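Local atomic coordinates of membrane protein, putative (Geobacter sulfurreducens PCA, PDB entry 2QYB), a protein that is of unknown function but belongs to the sodium:solute symporter family and may have transporter and phosphatase activities; this piece is its GAF domain. Residues I113-K118 with S147-L152. Numbering follows the deposited sequence.
Sequences IPISRK and SLAGQL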
loop_
_atom_site.group_PDB
_atom_site.type_symbol
_atom_site.label_atom_id
_atom_site.label_comp_id
_atom_site.label_asym_id
_atom_site.label_seq_id
_atom_site.Cartn_x
_atom_site.Cartn_y
_atom_site.Cartn_z
ATOM N N ILE A 113 -1.405 4.078 19.672
ATOM C CA ILE A 113 -1.383 2.807 20.369
ATOM C C ILE A 113 -0.077 2.127 20.083
ATOM O O ILE A 113 0.235 1.850 18.922
ATOM C CB ILE A 113 -2.529 1.879 19.905
ATOM C CG1 ILE A 113 -3.895 2.583 20.075
ATOM C CG2 ILE A 113 -2.464 0.501 20.641
ATOM C CD1 ILE A 113 -4.478 2.947 18.723
ATOM N N PRO A 114 0.695 1.819 21.138
ATOM C CA PRO A 114 1.974 1.151 20.922
ATOM C C PRO A 114 1.801 -0.227 20.310
ATOM O O PRO A 114 0.777 -0.924 20.554
ATOM C CB PRO A 114 2.571 1.054 22.336
ATOM C CG PRO A 114 1.871 2.053 23.132
ATOM C CD PRO A 114 0.453 2.047 22.567
ATOM N N ILE A 115 2.765 -0.595 19.475
ATOM C CA ILE A 115 2.759 -1.912 18.831
ATOM C C ILE A 115 3.919 -2.687 19.481
ATOM O O ILE A 115 5.098 -2.363 19.296
ATOM C CB ILE A 115 2.893 -1.821 17.319
ATOM C CG1 ILE A 115 1.683 -1.142 16.685
ATOM C CG2 ILE A 115 3.101 -3.225 16.697
ATOM C CD1 ILE A 115 1.898 -0.913 15.157
ATOM N N SER A 116 3.556 -3.651 20.310
ATOM C CA SER A 116 4.523 -4.417 21.058
ATOM C C SER A 116 3.979 -5.795 21.330
ATOM O O SER A 116 2.777 -6.013 21.493
ATOM C CB SER A 116 4.826 -3.760 22.406
ATOM O OG SER A 116 3.612 -3.484 23.090
ATOM N N ARG A 117 4.899 -6.731 21.388
ATOM C CA ARG A 117 4.594 -8.003 21.979
ATOM C C ARG A 117 4.468 -7.803 23.508
ATOM O O ARG A 117 5.132 -6.932 24.099
ATOM C CB ARG A 117 5.691 -8.974 21.600
ATOM C CG ARG A 117 5.321 -10.381 21.775
ATOM C CD ARG A 117 4.346 -10.883 20.723
ATOM N NE ARG A 117 4.143 -12.333 20.907
ATOM C CZ ARG A 117 3.421 -12.900 21.889
ATOM N NH1 ARG A 117 2.801 -12.153 22.811
ATOM N NH2 ARG A 117 3.307 -14.236 21.946
ATOM N N LYS A 118 3.575 -8.585 24.125
ATOM C CA LYS A 118 3.372 -8.587 25.587
ATOM C C LYS A 118 4.683 -8.669 26.378
ATOM O O LYS A 118 5.417 -9.645 26.258
ATOM C CB LYS A 118 2.485 -9.778 25.999
ATOM C CG LYS A 118 2.014 -9.747 27.462
ATOM C CD LYS A 118 0.879 -10.783 27.750
ATOM C CE LYS A 118 1.367 -12.102 28.383
ATOM N NZ LYS A 118 0.271 -13.162 28.442
ATOM N N SER A 147 -6.001 -4.966 20.708
ATOM C CA SER A 147 -5.978 -6.333 20.139
ATOM C C SER A 147 -5.417 -6.268 18.708
ATOM O O SER A 147 -4.501 -7.018 18.338
ATOM C CB SER A 147 -7.358 -7.001 20.121
ATOM O OG SER A 147 -7.747 -7.384 21.412
ATOM N N LEU A 148 -5.947 -5.356 17.915
ATOM C CA LEU A 148 -5.407 -5.161 16.590
ATOM C C LEU A 148 -3.849 -5.001 16.689
ATOM O O LEU A 148 -3.093 -5.620 15.925
ATOM C CB LEU A 148 -6.085 -3.935 15.921
ATOM C CG LEU A 148 -6.081 -3.729 14.365
ATOM C CD1 LEU A 148 -6.183 -2.278 14.012
ATOM C CD2 LEU A 148 -4.948 -4.400 13.537
ATOM N N ALA A 149 -3.389 -4.189 17.650
ATOM C CA ALA A 149 -1.972 -3.772 17.742
ATOM C C ALA A 149 -1.088 -4.974 18.093
ATOM O O ALA A 149 0.056 -5.114 17.573
ATOM C CB ALA A 149 -1.788 -2.582 18.759
ATOM N N GLY A 150 -1.629 -5.846 18.960
ATOM C CA GLY A 150 -0.947 -7.067 19.338
ATOM C C GLY A 150 -0.790 -8.061 18.199
ATOM O O GLY A 150 0.232 -8.763 18.106
ATOM N N GLN A 151 -1.810 -8.126 17.340
ATOM C CA GLN A 151 -1.797 -9.033 16.179
ATOM C C GLN A 151 -0.841 -8.512 15.090
ATOM O O GLN A 151 -0.187 -9.315 14.400
ATOM C CB GLN A 151 -3.210 -9.257 15.629
ATOM C CG GLN A 151 -4.158 -10.000 16.627
ATOM C CD GLN A 151 -5.264 -10.809 15.936
ATOM O OE1 GLN A 151 -6.133 -11.446 16.594
ATOM N NE2 GLN A 151 -5.238 -10.798 14.598
ATOM N N LEU A 152 -0.734 -7.175 14.979
ATOM C CA LEU A 152 0.306 -6.555 14.159
ATOM C C LEU A 152 1.697 -6.838 14.729
ATOM O O LEU A 152 2.603 -7.229 14.000
ATOM C CB LEU A 152 0.081 -5.032 14.033
ATOM C CG LEU A 152 -1.126 -4.591 13.169
ATOM C CD1 LEU A 152 -1.549 -3.174 13.571
ATOM C CD2 LEU A 152 -0.807 -4.693 11.678
#
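In this GAF domain the C-terminal helix 139-158 packs on the antiparallel sheet, and Ala-149 meets strand 109-115 there. The methyl of Ala-149 points at the strand and sits among three consecutive residues. Its CB lies 3.5 Å from the carbonyl O of Pro-114 and 3.7 Å from CG2 of Ile-113. CG1 of Ile-115 approaches the same CB more loosely, at 4.3 Å. With CG2 anti to the backbone N, Ile-113 turns this methyl to Ala-149 and keeps CG1 farther off. Ile-115 uses both branches: its CG2 rests 3.7 Å from the backbone O of Ala-149 and 4.4 Å from CB of Leu-152. No hydrogen bond joins the two segments, so the contact is van der Waals. With only a methyl at Ala-149, the backbones come close: CA of Ile-115 and CA of Ala-149 are 5.2 Å apart. Strand and helix segments run nearly parallel, at 21°. O of Ser-116 lies near CA of Gly-150. Backbone hydrogen bonds tie Ile-113 to Leu-126 and Ile-115 to Gly-124 of the neighbouring antiparallel strand 124-130. Leu-148 and Leu-152 pack against helix 10-32, so helix 139-158 touches both it and the sheet.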